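Local coordinates for DNA sulfur modification protein DndE (PDB 4LRV), which takes part in the phosphorothioate modification of DNA, probably by binding DNA as an assembly of eight copies, at residues N5-S10 against I64-E69; Q12-L17 against D56-L61; L34-S39 against L76-L81; M80-L85 against A95-D100. All blocks are in the same frame, centred on the assembly; numbering follows the deposited sequence.

How the contacts relate
Contacts 1 and 2 are neighbours, their centres about 11 Å apart; contact 2 lies inside the chain loop that contact 1 closes. They are joined by backbone: N of Met-7 lies 3.0 Å from O of Leu-61, a probable hydrogen bond. Contacts 3 and 4, with centres about 7 Å apart, lie across the chain's centre from contact 2 and share Met-80 and Leu-81. Helix 87-103 links the two pairs: Leu-9 of contact 1 and Thr-13 of contact 2 both touch Val-98 of contact 4. Contacts 1 and 2 also face the second subunit, whereas contacts 3 and 4 face the fourth.

Contact 1. Residues N5-S10 against I64-E69; sequences NRMALS and ITWLGE
Trp-66 turns its indole anti to its own carbonyl carbon (chi1 -77°), while Met-7, a selenomethionine in the crystal, holds CG between its backbone N and carbonyl carbon (chi1 57°); these torsions lay the Met-7 chain alongside the five-membered ring. The two side chains run past each other in opposite directions, with CG of Met-7 3.8 Å from CD1 of Trp-66. Beyond the bend at chi2, SE of Met-7 stands 5.3 Å from the centroid of that ring, oblique to it, in a Met-aromatic contact. At the far end of the indole, Leu-9 slants across and brings CD1 to 3.4 Å from CH2 of Trp-66, a close apolar fit for a branched side chain. Trp-94 of helix 87-103 meets the Trp-66 ring edge-to-face and touches Met-7 and Leu-9 as well, so helix 63-67 and the chain around strand 6-7 share one buried core.

One hydrogen bond makes the polar link: NE1 of Trp-66 donates to O of Met-7 at 2.9 Å, with an N-H...O angle of 155°. The donor sits above the carbonyl plane, and the oxygen lies at the ring edge, slightly tilted from the indole plane. N of Met-7 pairs with Leu-61 in the short antiparallel sheet, and its carbonyl takes the indole N-H. Donor and acceptor thus satisfy each other in otherwise apolar surroundings, a task tryptophan suits by combining a large apolar surface with one donor.

Contact 2. Residues Q12-L17 against D56-L61; sequences QTEDQL and DGTLVL
Glu-14 ties helix 11-23, probably the first helix of a ribbon-helix-helix-like unit as in the Met repressor clan, to the loop 56-61 that leads into strand 61-62. Its extended chain delivers a buried carboxylate to two successive backbone amides. Thr-58 N donates to OE1 of Glu-14 at 2.9 Å from above the carboxylate plane, while Leu-59 N reaches OE2 of Glu-14 at 3.3 Å on the syn side. Gly-57 suits the tight spot beside this group, because any CB would point at the helix and press on Glu-14 CD. With an alanine in place of Glu-14, the amides of Thr-58 and Leu-59 would probably lose their buried acceptor and the loop would be less firmly fixed. The other end of the contact is looser: Gln-12 is exposed, and its backbone meets Asp-56 through solvent. There one water accepts from N of Gln-12 at 2.8 Å and donates to OD1 of Asp-56, also at 2.8 Å; N of Arg-11 bonds that oxygen directly.

Contact 3. Residues L34-S39 against L76-L81; sequences LAFFRS and LVLKML
Phe-36 and Phe-37 reach across from helix 28-40 toward Val-77 and Leu-78, and their rings are turned quite differently. Phe-36 has CG anti to the backbone N (chi1 -176°), which sends its ring out toward helix 71-81; the ring's far corner, CZ, comes to 3.8 Å from CG of Leu-78, and the two side chains cross at a slant. Phe-37 instead meets Val-77 with its edge, CE1 lying 4.2 Å from CG2 of Val-77. The neighbouring rings also brace each other: CD2 of Phe-36 stands 3.8 Å above the plane of the Phe-37 ring, offset toward its rim.

This is a widely spaced helix pair in the helical core of the subunit, the axes of the short segments passing 12.3 Å apart at 35°. Long, flat phenylalanines suit such a gap because their rings span most of it, while Val-77 offers a methyl, and Leu-78 its branch point CG with CD2 beside it. Trp-94 and His-97 of helix 87-103 also meet the Phe-36 ring. Toward the fourth subunit, Phe-37 packs on Gln-72 and Val-77 on Ala-73 of that neighbouring chain.

Contact 4. Residues M80-L85 against A95-D100; sequences MLYPQL and AAHVED
Leu-81, in the last turn of helix 71-81, opens the contact with His-97: its CD1 lies 4.2 Å from CE1 of His-97, oblique to the imidazole. A leucine suits this place because its CD1 branch lies beside the ring while the side chain also touches Val-40 of helix 28-40, and the same residue packs on Met-80 of the fourth subunit.

Tyr-82 comes next, the first residue to leave helical geometry. With CG anti to the carbonyl carbon (chi1 -56°), it sends its ring toward helix 87-103, where the His-97 side chain comes from the opposite direction. The two rings lie rim to rim, neither over the face of the other, with centroids 5.8 Å apart and planes at 58°. The hydroxyl has its polar partner elsewhere, accepting from the backbone N of Tyr-46, so the phenol joins an aromatic contact to a loop anchor. With a phenylalanine at Tyr-82, the rim contact could remain, but the amide of Tyr-46 would probably lose its acceptor. Imidazole, for its part, also meets Phe-44 edge-to-face and Phe-36, and its ND1 makes a weak hydrogen bond to O of Ala-93, one turn back in helix 87-103.

Pro-83 and Gln-84 then carry the chain round, and N of Leu-85 bonds to O of Tyr-82 at 3.2 Å, closing a type I beta turn between two successive helices.

Contact 1. Residues N5-S10 against I64-E69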
loop_
_atom_site.group_PDB
_atom_site.type_symbol
_atom_site.label_atom_id
_atom_site.label_comp_id
_atom_site.label_asym_id
_atom_site.label_seq_id
_atom_site.Cartn_x
_atom_site.Cartn_y
_atom_site.Cartn_z
ATOM N N ASN A 5 -24.473 3.337 -9.829
ATOM C CA ASN A 5 -23.265 4.116 -9.548
ATOM C C ASN A 5 -22.900 4.132 -8.060
ATOM O O ASN A 5 -21.729 4.268 -7.703
ATOM C CB ASN A 5 -23.426 5.557 -10.060
ATOM C CG ASN A 5 -24.482 6.348 -9.283
ATOM O OD1 ASN A 5 -24.246 7.495 -8.881
ATOM N ND2 ASN A 5 -25.653 5.738 -9.067
ATOM N N ARG A 6 -23.908 4.008 -7.199
ATOM C CA ARG A 6 -23.678 3.992 -5.759
ATOM C C ARG A 6 -24.689 3.128 -5.002
ATOM O O ARG A 6 -25.819 2.931 -5.447
ATOM C CB ARG A 6 -23.609 5.413 -5.181
ATOM C CG ARG A 6 -24.761 6.298 -5.539
ATOM C CD ARG A 6 -24.667 7.604 -4.804
ATOM N NE ARG A 6 -24.148 8.701 -5.618
ATOM C CZ ARG A 6 -24.506 9.975 -5.447
ATOM N NH1 ARG A 6 -25.379 10.297 -4.501
ATOM N NH2 ARG A 6 -24.013 10.924 -6.232
HETATM N N MSE A 7 -24.263 2.597 -3.859
HETATM C CA MSE A 7 -25.121 1.708 -3.086
HETATM C C MSE A 7 -24.763 1.711 -1.623
HETATM O O MSE A 7 -23.698 2.198 -1.242
HETATM C CB MSE A 7 -25.040 0.274 -3.615
HETATM C CG MSE A 7 -23.660 -0.304 -3.631
HETATM SE SE MSE A 7 -22.981 -0.546 -5.445
HETATM C CE MSE A 7 -22.425 1.246 -5.786
ATOM N N ALA A 8 -25.663 1.153 -0.820
ATOM C CA ALA A 8 -25.467 1.011 0.616
ATOM C C ALA A 8 -25.582 -0.457 1.042
ATOM O O ALA A 8 -26.232 -1.254 0.371
ATOM C CB ALA A 8 -26.481 1.866 1.374
ATOM N N LEU A 9 -24.929 -0.806 2.149
ATOM C CA LEU A 9 -25.121 -2.101 2.791
ATOM C C LEU A 9 -26.190 -1.989 3.882
ATOM O O LEU A 9 -26.783 -0.933 4.071
ATOM C CB LEU A 9 -23.798 -2.598 3.383
ATOM C CG LEU A 9 -22.792 -3.005 2.309
ATOM C CD1 LEU A 9 -21.442 -3.327 2.902
ATOM C CD2 LEU A 9 -23.315 -4.192 1.520
ATOM N N SER A 10 -26.450 -3.074 4.596
ATOM C CA SER A 10 -27.374 -2.982 5.721
ATOM C C SER A 10 -26.625 -2.478 6.938
ATOM O O SER A 10 -25.384 -2.455 6.960
ATOM C CB SER A 10 -28.057 -4.317 6.006
ATOM O OG SER A 10 -27.124 -5.317 6.360
ATOM N N ILE A 64 -17.247 2.450 -7.070
ATOM C CA ILE A 64 -15.801 2.342 -7.222
ATOM C C ILE A 64 -15.133 2.305 -5.861
ATOM O O ILE A 64 -14.149 1.592 -5.656
ATOM C CB ILE A 64 -15.214 3.485 -8.055
ATOM C CG1 ILE A 64 -16.131 3.812 -9.230
ATOM C CG2 ILE A 64 -13.815 3.098 -8.554
ATOM C CD1 ILE A 64 -15.497 4.725 -10.275
ATOM N N THR A 65 -15.687 3.072 -4.932
ATOM C CA THR A 65 -15.241 3.049 -3.556
ATOM C C THR A 65 -15.405 1.651 -2.964
ATOM O O THR A 65 -14.473 1.123 -2.358
ATOM C CB THR A 65 -16.017 4.055 -2.688
ATOM O OG1 THR A 65 -16.039 5.331 -3.333
ATOM C CG2 THR A 65 -15.360 4.195 -1.342
ATOM N N TRP A 66 -16.589 1.065 -3.136
ATOM C CA TRP A 66 -16.849 -0.266 -2.610
ATOM C C TRP A 66 -15.979 -1.313 -3.289
ATOM O O TRP A 66 -15.339 -2.125 -2.611
ATOM C CB TRP A 66 -18.312 -0.674 -2.791
ATOM C CG TRP A 66 -19.300 -0.065 -1.828
ATOM C CD1 TRP A 66 -20.329 0.767 -2.148
ATOM C CD2 TRP A 66 -19.379 -0.273 -0.411
ATOM N NE1 TRP A 66 -21.032 1.105 -1.025
ATOM C CE2 TRP A 66 -20.475 0.479 0.058
ATOM C CE3 TRP A 66 -18.626 -1.018 0.511
ATOM C CZ2 TRP A 66 -20.845 0.509 1.406
ATOM C CZ3 TRP A 66 -18.998 -0.988 1.852
ATOM C CH2 TRP A 66 -20.095 -0.222 2.285
ATOM N N LEU A 67 -15.953 -1.294 -4.620
ATOM C CA LEU A 67 -15.386 -2.411 -5.369
ATOM C C LEU A 67 -13.935 -2.249 -5.759
ATOM O O LEU A 67 -13.198 -3.230 -5.759
ATOM C CB LEU A 67 -16.255 -2.784 -6.589
ATOM C CG LEU A 67 -17.746 -3.014 -6.268
ATOM C CD1 LEU A 67 -18.509 -3.479 -7.499
ATOM C CD2 LEU A 67 -17.930 -3.996 -5.095
ATOM N N GLY A 68 -13.526 -1.025 -6.091
ATOM C CA GLY A 68 -12.147 -0.755 -6.524
ATOM C C GLY A 68 -11.783 -1.518 -7.783
ATOM O O GLY A 68 -12.616 -1.652 -8.677
ATOM N N GLU A 69 -10.550 -2.030 -7.838
ATOM C CA GLU A 69 -10.072 -2.840 -8.970
ATOM C C GLU A 69 -10.883 -4.129 -9.156
ATOM O O GLU A 69 -10.785 -4.790 -10.200
ATOM C CB GLU A 69 -8.598 -3.235 -8.791
ATOM C CG GLU A 69 -7.704 -2.200 -8.126
ATOM C CD GLU A 69 -7.048 -1.257 -9.114
ATOM O OE1 GLU A 69 -5.816 -1.032 -8.990
ATOM O OE2 GLU A 69 -7.762 -0.751 -10.016
#

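Contact 2. Residues Q12-L17 against D56-L61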
loop_
_atom_site.group_PDB
_atom_site.type_symbol
_atom_site.label_atom_id
_atom_site.label_comp_id
_atom_site.label_asym_id
_atom_site.label_seq_id
_atom_site.Cartn_x
_atom_site.Cartn_y
_atom_site.Cartn_z
ATOM N N GLN A 12 -26.782 -3.941 9.904
ATOM C CA GLN A 12 -26.220 -5.168 10.458
ATOM C C GLN A 12 -24.826 -5.416 9.877
ATOM O O GLN A 12 -23.860 -5.605 10.631
ATOM C CB GLN A 12 -27.153 -6.355 10.183
ATOM C CG GLN A 12 -26.655 -7.701 10.709
ATOM C CD GLN A 12 -27.626 -8.852 10.420
ATOM O OE1 GLN A 12 -27.604 -9.447 9.341
ATOM N NE2 GLN A 12 -28.479 -9.170 11.395
ATOM N N THR A 13 -24.722 -5.388 8.545
ATOM C CA THR A 13 -23.452 -5.617 7.850
ATOM C C THR A 13 -22.378 -4.564 8.141
ATOM O O THR A 13 -21.236 -4.920 8.415
ATOM C CB THR A 13 -23.658 -5.707 6.330
ATOM O OG1 THR A 13 -24.411 -6.885 6.033
ATOM C CG2 THR A 13 -22.306 -5.754 5.576
ATOM N N GLU A 14 -22.740 -3.281 8.062
ATOM C CA GLU A 14 -21.788 -2.198 8.298
ATOM C C GLU A 14 -21.115 -2.376 9.650
ATOM O O GLU A 14 -19.893 -2.262 9.766
ATOM C CB GLU A 14 -22.457 -0.823 8.229
ATOM C CG GLU A 14 -22.272 -0.108 6.893
ATOM C CD GLU A 14 -22.681 1.374 6.932
ATOM O OE1 GLU A 14 -23.249 1.821 7.960
ATOM O OE2 GLU A 14 -22.417 2.093 5.929
ATOM N N ASP A 15 -21.931 -2.677 10.657
ATOM C CA ASP A 15 -21.457 -2.874 12.014
ATOM C C ASP A 15 -20.435 -4.006 12.135
ATOM O O ASP A 15 -19.453 -3.881 12.862
ATOM C CB ASP A 15 -22.648 -3.105 12.948
ATOM C CG ASP A 15 -22.243 -3.131 14.392
ATOM O OD1 ASP A 15 -21.220 -2.491 14.753
ATOM O OD2 ASP A 15 -22.951 -3.800 15.172
ATOM N N GLN A 16 -20.654 -5.102 11.413
ATOM C CA GLN A 16 -19.680 -6.198 11.387
ATOM C C GLN A 16 -18.417 -5.830 10.616
ATOM O O GLN A 16 -17.325 -6.250 10.977
ATOM C CB GLN A 16 -20.283 -7.460 10.798
ATOM C CG GLN A 16 -21.444 -8.049 11.580
ATOM C CD GLN A 16 -22.045 -9.220 10.848
ATOM O OE1 GLN A 16 -23.031 -9.076 10.114
ATOM N NE2 GLN A 16 -21.428 -10.387 11.003
ATOM N N LEU A 17 -18.555 -5.039 9.562
ATOM C CA LEU A 17 -17.377 -4.533 8.856
ATOM C C LEU A 17 -16.504 -3.685 9.778
ATOM O O LEU A 17 -15.279 -3.815 9.765
ATOM C CB LEU A 17 -17.768 -3.753 7.597
ATOM C CG LEU A 17 -18.488 -4.575 6.522
ATOM C CD1 LEU A 17 -19.097 -3.662 5.472
ATOM C CD2 LEU A 17 -17.548 -5.569 5.872
ATOM N N ASP A 56 -30.182 -0.467 5.263
ATOM C CA ASP A 56 -30.257 0.748 6.077
ATOM C C ASP A 56 -28.901 1.157 6.654
ATOM O O ASP A 56 -28.808 1.716 7.749
ATOM C CB ASP A 56 -31.299 0.584 7.200
ATOM C CG ASP A 56 -31.050 -0.654 8.078
ATOM O OD1 ASP A 56 -30.218 -1.529 7.711
ATOM O OD2 ASP A 56 -31.707 -0.745 9.150
ATOM N N GLY A 57 -27.846 0.881 5.900
ATOM C CA GLY A 57 -26.517 1.340 6.270
ATOM C C GLY A 57 -26.449 2.851 6.278
ATOM O O GLY A 57 -27.248 3.534 5.641
ATOM N N THR A 58 -25.482 3.359 7.020
ATOM C CA THR A 58 -25.261 4.780 7.179
ATOM C C THR A 58 -24.862 5.472 5.874
ATOM O O THR A 58 -25.299 6.588 5.604
ATOM C CB THR A 58 -24.158 4.993 8.223
ATOM O OG1 THR A 58 -24.495 4.260 9.404
ATOM C CG2 THR A 58 -23.992 6.459 8.564
ATOM N N LEU A 59 -24.038 4.806 5.068
ATOM C CA LEU A 59 -23.366 5.457 3.945
ATOM C C LEU A 59 -23.774 4.924 2.585
ATOM O O LEU A 59 -23.772 3.716 2.376
ATOM C CB LEU A 59 -21.846 5.308 4.099
ATOM C CG LEU A 59 -21.077 6.436 4.787
ATOM C CD1 LEU A 59 -21.906 7.110 5.881
ATOM C CD2 LEU A 59 -19.740 5.925 5.341
ATOM N N VAL A 60 -24.104 5.823 1.659
ATOM C CA VAL A 60 -24.261 5.437 0.251
ATOM C C VAL A 60 -22.955 5.782 -0.480
ATOM O O VAL A 60 -22.732 6.935 -0.865
ATOM C CB VAL A 60 -25.447 6.167 -0.437
ATOM C CG1 VAL A 60 -25.633 5.651 -1.849
ATOM C CG2 VAL A 60 -26.737 6.009 0.346
ATOM N N LEU A 61 -22.082 4.794 -0.644
ATOM C CA LEU A 61 -20.784 5.029 -1.279
ATOM C C LEU A 61 -20.809 4.689 -2.751
ATOM O O LEU A 61 -21.576 3.838 -3.177
ATOM C CB LEU A 61 -19.687 4.214 -0.596
ATOM C CG LEU A 61 -19.606 4.342 0.920
ATOM C CD1 LEU A 61 -18.662 3.304 1.465
ATOM C CD2 LEU A 61 -19.203 5.757 1.353
HETATM O O HOH W 1 -29.448 -3.775 9.108
#

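Contact 3. Residues L34-S39 against L76-L81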
loop_
_atom_site.group_PDB
_atom_site.type_symbol
_atom_site.label_atom_id
_atom_site.label_comp_id
_atom_site.label_asym_id
_atom_site.label_seq_id
_atom_site.Cartn_x
_atom_site.Cartn_y
_atom_site.Cartn_z
ATOM N N LEU A 34 -13.617 -8.732 0.086
ATOM C CA LEU A 34 -13.253 -10.046 0.611
ATOM C C LEU A 34 -14.457 -10.877 1.068
ATOM O O LEU A 34 -14.522 -12.073 0.811
ATOM C CB LEU A 34 -12.264 -9.896 1.764
ATOM C CG LEU A 34 -11.001 -9.091 1.472
ATOM C CD1 LEU A 34 -10.242 -8.858 2.761
ATOM C CD2 LEU A 34 -10.116 -9.778 0.402
ATOM N N ALA A 35 -15.402 -10.242 1.749
ATOM C CA ALA A 35 -16.615 -10.923 2.177
ATOM C C ALA A 35 -17.413 -11.412 0.961
ATOM O O ALA A 35 -17.760 -12.585 0.882
ATOM C CB ALA A 35 -17.440 -10.009 3.037
ATOM N N PHE A 36 -17.673 -10.523 0.001
ATOM C CA PHE A 36 -18.355 -10.904 -1.236
ATOM C C PHE A 36 -17.763 -12.169 -1.860
ATOM O O PHE A 36 -18.494 -13.115 -2.160
ATOM C CB PHE A 36 -18.351 -9.756 -2.261
ATOM C CG PHE A 36 -19.125 -10.063 -3.521
ATOM C CD1 PHE A 36 -20.509 -10.012 -3.531
ATOM C CD2 PHE A 36 -18.464 -10.412 -4.696
ATOM C CE1 PHE A 36 -21.227 -10.304 -4.684
ATOM C CE2 PHE A 36 -19.178 -10.706 -5.864
ATOM C CZ PHE A 36 -20.563 -10.652 -5.849
ATOM N N PHE A 37 -16.444 -12.186 -2.057
ATOM C CA PHE A 37 -15.810 -13.323 -2.737
ATOM C C PHE A 37 -15.720 -14.601 -1.904
ATOM O O PHE A 37 -15.711 -15.690 -2.466
ATOM C CB PHE A 37 -14.455 -12.954 -3.347
ATOM C CG PHE A 37 -14.562 -12.055 -4.543
ATOM C CD1 PHE A 37 -15.273 -12.458 -5.666
ATOM C CD2 PHE A 37 -13.973 -10.799 -4.538
ATOM C CE1 PHE A 37 -15.403 -11.629 -6.765
ATOM C CE2 PHE A 37 -14.088 -9.957 -5.635
ATOM C CZ PHE A 37 -14.805 -10.374 -6.758
ATOM N N ARG A 38 -15.670 -14.492 -0.580
ATOM C CA ARG A 38 -15.636 -15.708 0.207
ATOM C C ARG A 38 -17.047 -16.289 0.272
ATOM O O ARG A 38 -17.243 -17.491 0.385
ATOM C CB ARG A 38 -14.979 -15.497 1.589
ATOM C CG ARG A 38 -15.909 -15.203 2.753
ATOM C CD ARG A 38 -15.214 -15.483 4.090
ATOM N NE ARG A 38 -14.009 -14.671 4.282
ATOM C CZ ARG A 38 -13.960 -13.527 4.972
ATOM N NH1 ARG A 38 -15.051 -13.031 5.549
ATOM N NH2 ARG A 38 -12.808 -12.866 5.082
ATOM N N SER A 39 -18.032 -15.419 0.149
ATOM C CA SER A 39 -19.412 -15.844 0.097
ATOM C C SER A 39 -19.722 -16.525 -1.239
ATOM O O SER A 39 -20.296 -17.613 -1.302
ATOM C CB SER A 39 -20.300 -14.634 0.286
ATOM O OG SER A 39 -21.642 -15.021 0.313
ATOM N N LEU A 76 -19.116 -9.083 -13.131
ATOM C CA LEU A 76 -19.192 -10.253 -14.015
ATOM C C LEU A 76 -19.702 -11.464 -13.246
ATOM O O LEU A 76 -20.508 -12.248 -13.746
ATOM C CB LEU A 76 -17.838 -10.546 -14.671
ATOM C CG LEU A 76 -17.724 -11.479 -15.896
ATOM C CD1 LEU A 76 -17.263 -12.853 -15.522
ATOM C CD2 LEU A 76 -18.979 -11.543 -16.753
ATOM N N VAL A 77 -19.244 -11.605 -12.012
ATOM C CA VAL A 77 -19.764 -12.643 -11.139
ATOM C C VAL A 77 -21.273 -12.462 -10.911
ATOM O O VAL A 77 -22.050 -13.404 -11.068
ATOM C CB VAL A 77 -19.014 -12.672 -9.807
ATOM C CG1 VAL A 77 -19.700 -13.625 -8.841
ATOM C CG2 VAL A 77 -17.575 -13.087 -10.037
ATOM N N LEU A 78 -21.680 -11.245 -10.566
ATOM C CA LEU A 78 -23.095 -10.951 -10.339
ATOM C C LEU A 78 -23.955 -11.218 -11.578
ATOM O O LEU A 78 -25.092 -11.688 -11.476
ATOM C CB LEU A 78 -23.282 -9.506 -9.855
ATOM C CG LEU A 78 -23.043 -9.302 -8.365
ATOM C CD1 LEU A 78 -22.972 -7.815 -8.043
ATOM C CD2 LEU A 78 -24.128 -9.998 -7.528
ATOM N N LYS A 79 -23.415 -10.915 -12.749
ATOM C CA LYS A 79 -24.174 -11.106 -13.965
ATOM C C LYS A 79 -24.388 -12.603 -14.200
ATOM O O LYS A 79 -25.494 -13.027 -14.538
ATOM C CB LYS A 79 -23.456 -10.449 -15.141
ATOM C CG LYS A 79 -24.190 -10.518 -16.456
ATOM C CD LYS A 79 -23.302 -9.989 -17.562
ATOM C CE LYS A 79 -24.115 -9.402 -18.703
ATOM N NZ LYS A 79 -24.960 -8.253 -18.235
HETATM N N MSE A 80 -23.343 -13.397 -13.990
HETATM C CA MSE A 80 -23.420 -14.843 -14.210
HETATM C C MSE A 80 -24.252 -15.576 -13.155
HETATM O O MSE A 80 -24.954 -16.536 -13.478
HETATM C CB MSE A 80 -22.024 -15.464 -14.302
HETATM C CG MSE A 80 -21.221 -14.974 -15.478
HETATM SE SE MSE A 80 -19.529 -15.925 -15.719
HETATM C CE MSE A 80 -20.228 -17.727 -15.962
ATOM N N LEU A 81 -24.161 -15.142 -11.899
ATOM C CA LEU A 81 -24.930 -15.780 -10.836
ATOM C C LEU A 81 -26.373 -15.341 -10.856
ATOM O O LEU A 81 -27.235 -16.103 -10.432
ATOM C CB LEU A 81 -24.341 -15.506 -9.451
ATOM C CG LEU A 81 -22.964 -16.055 -9.077
ATOM C CD1 LEU A 81 -22.539 -15.448 -7.759
ATOM C CD2 LEU A 81 -22.989 -17.557 -8.983
#

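Contact 4. Residues M80-L85 against A95-D100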
loop_
_atom_site.group_PDB
_atom_site.type_symbol
_atom_site.label_atom_id
_atom_site.label_comp_id
_atom_site.label_asym_id
_atom_site.label_seq_id
_atom_site.Cartn_x
_atom_site.Cartn_y
_atom_site.Cartn_z
HETATM N N MSE A 80 -23.343 -13.397 -13.990
HETATM C CA MSE A 80 -23.420 -14.843 -14.210
HETATM C C MSE A 80 -24.252 -15.576 -13.155
HETATM O O MSE A 80 -24.954 -16.536 -13.478
HETATM C CB MSE A 80 -22.024 -15.464 -14.302
HETATM C CG MSE A 80 -21.221 -14.974 -15.478
HETATM SE SE MSE A 80 -19.529 -15.925 -15.719
HETATM C CE MSE A 80 -20.228 -17.727 -15.962
ATOM N N LEU A 81 -24.161 -15.142 -11.899
ATOM C CA LEU A 81 -24.930 -15.780 -10.836
ATOM C C LEU A 81 -26.373 -15.341 -10.856
ATOM O O LEU A 81 -27.235 -16.103 -10.432
ATOM C CB LEU A 81 -24.341 -15.506 -9.451
ATOM C CG LEU A 81 -22.964 -16.055 -9.077
ATOM C CD1 LEU A 81 -22.539 -15.448 -7.759
ATOM C CD2 LEU A 81 -22.989 -17.557 -8.983
ATOM N N TYR A 82 -26.633 -14.134 -11.365
ATOM C CA TYR A 82 -27.961 -13.510 -11.284
ATOM C C TYR A 82 -28.491 -12.913 -12.611
ATOM O O TYR A 82 -28.905 -11.750 -12.669
ATOM C CB TYR A 82 -27.975 -12.492 -10.130
ATOM C CG TYR A 82 -27.580 -13.137 -8.822
ATOM C CD1 TYR A 82 -28.462 -13.984 -8.155
ATOM C CD2 TYR A 82 -26.311 -12.955 -8.282
ATOM C CE1 TYR A 82 -28.103 -14.610 -6.971
ATOM C CE2 TYR A 82 -25.935 -13.591 -7.105
ATOM C CZ TYR A 82 -26.840 -14.409 -6.455
ATOM O OH TYR A 82 -26.499 -15.046 -5.290
ATOM N N PRO A 83 -28.529 -13.735 -13.674
ATOM C CA PRO A 83 -28.824 -13.241 -15.031
ATOM C C PRO A 83 -30.186 -12.562 -15.172
ATOM O O PRO A 83 -30.332 -11.604 -15.961
ATOM C CB PRO A 83 -28.757 -14.510 -15.903
ATOM C CG PRO A 83 -28.906 -15.668 -14.958
ATOM C CD PRO A 83 -28.331 -15.198 -13.637
ATOM N N GLN A 84 -31.161 -13.037 -14.402
ATOM C CA GLN A 84 -32.539 -12.552 -14.518
ATOM C C GLN A 84 -32.892 -11.376 -13.604
ATOM O O GLN A 84 -33.988 -10.832 -13.704
ATOM C CB GLN A 84 -33.550 -13.702 -14.316
ATOM C CG GLN A 84 -33.589 -14.727 -15.449
ATOM C CD GLN A 84 -33.944 -14.111 -16.800
ATOM O OE1 GLN A 84 -33.163 -14.179 -17.745
ATOM N NE2 GLN A 84 -35.125 -13.512 -16.892
ATOM N N LEU A 85 -31.976 -10.977 -12.727
ATOM C CA LEU A 85 -32.283 -9.929 -11.747
ATOM C C LEU A 85 -32.141 -8.521 -12.330
ATOM O O LEU A 85 -31.274 -8.271 -13.173
ATOM C CB LEU A 85 -31.418 -10.082 -10.489
ATOM C CG LEU A 85 -31.559 -11.377 -9.676
ATOM C CD1 LEU A 85 -30.714 -11.340 -8.396
ATOM C CD2 LEU A 85 -33.001 -11.610 -9.329
ATOM N N ALA A 95 -25.292 -7.134 -1.667
ATOM C CA ALA A 95 -25.346 -6.921 -0.216
ATOM C C ALA A 95 -25.506 -8.218 0.580
ATOM O O ALA A 95 -24.813 -8.432 1.570
ATOM C CB ALA A 95 -26.455 -5.936 0.141
ATOM N N ALA A 96 -26.416 -9.083 0.145
ATOM C CA ALA A 96 -26.619 -10.357 0.810
ATOM C C ALA A 96 -25.312 -11.156 0.855
ATOM O O ALA A 96 -24.983 -11.750 1.887
ATOM C CB ALA A 96 -27.723 -11.151 0.126
ATOM N N HIS A 97 -24.576 -11.159 -0.260
ATOM C CA HIS A 97 -23.281 -11.805 -0.328
ATOM C C HIS A 97 -22.231 -11.178 0.585
ATOM O O HIS A 97 -21.416 -11.886 1.161
ATOM C CB HIS A 97 -22.763 -11.857 -1.769
ATOM C CG HIS A 97 -23.174 -13.090 -2.507
ATOM N ND1 HIS A 97 -23.979 -13.058 -3.628
ATOM C CD2 HIS A 97 -22.920 -14.396 -2.260
ATOM C CE1 HIS A 97 -24.183 -14.291 -4.052
ATOM N NE2 HIS A 97 -23.553 -15.122 -3.239
ATOM N N VAL A 98 -22.240 -9.856 0.723
ATOM C CA VAL A 98 -21.287 -9.224 1.634
ATOM C C VAL A 98 -21.597 -9.643 3.071
ATOM O O VAL A 98 -20.690 -10.018 3.822
ATOM C CB VAL A 98 -21.217 -7.687 1.462
ATOM C CG1 VAL A 98 -20.279 -7.087 2.484
ATOM C CG2 VAL A 98 -20.716 -7.346 0.075
ATOM N N GLU A 99 -22.884 -9.630 3.417
ATOM C CA GLU A 99 -23.350 -10.049 4.744
ATOM C C GLU A 99 -22.982 -11.496 5.037
ATOM O O GLU A 99 -22.441 -11.800 6.102
ATOM C CB GLU A 99 -24.865 -9.858 4.869
ATOM C CG GLU A 99 -25.512 -10.448 6.108
ATOM C CD GLU A 99 -27.034 -10.589 5.965
ATOM O OE1 GLU A 99 -27.559 -10.401 4.832
ATOM O OE2 GLU A 99 -27.715 -10.883 6.982
ATOM N N ASP A 100 -23.275 -12.386 4.094
ATOM C CA ASP A 100 -22.980 -13.805 4.273
ATOM C C ASP A 100 -21.476 -14.023 4.468
ATOM O O ASP A 100 -21.055 -14.604 5.456
ATOM C CB ASP A 100 -23.510 -14.610 3.090
ATOM C CG ASP A 100 -23.147 -16.070 3.180
ATOM O OD1 ASP A 100 -23.776 -16.782 3.995
ATOM O OD2 ASP A 100 -22.227 -16.502 2.443
#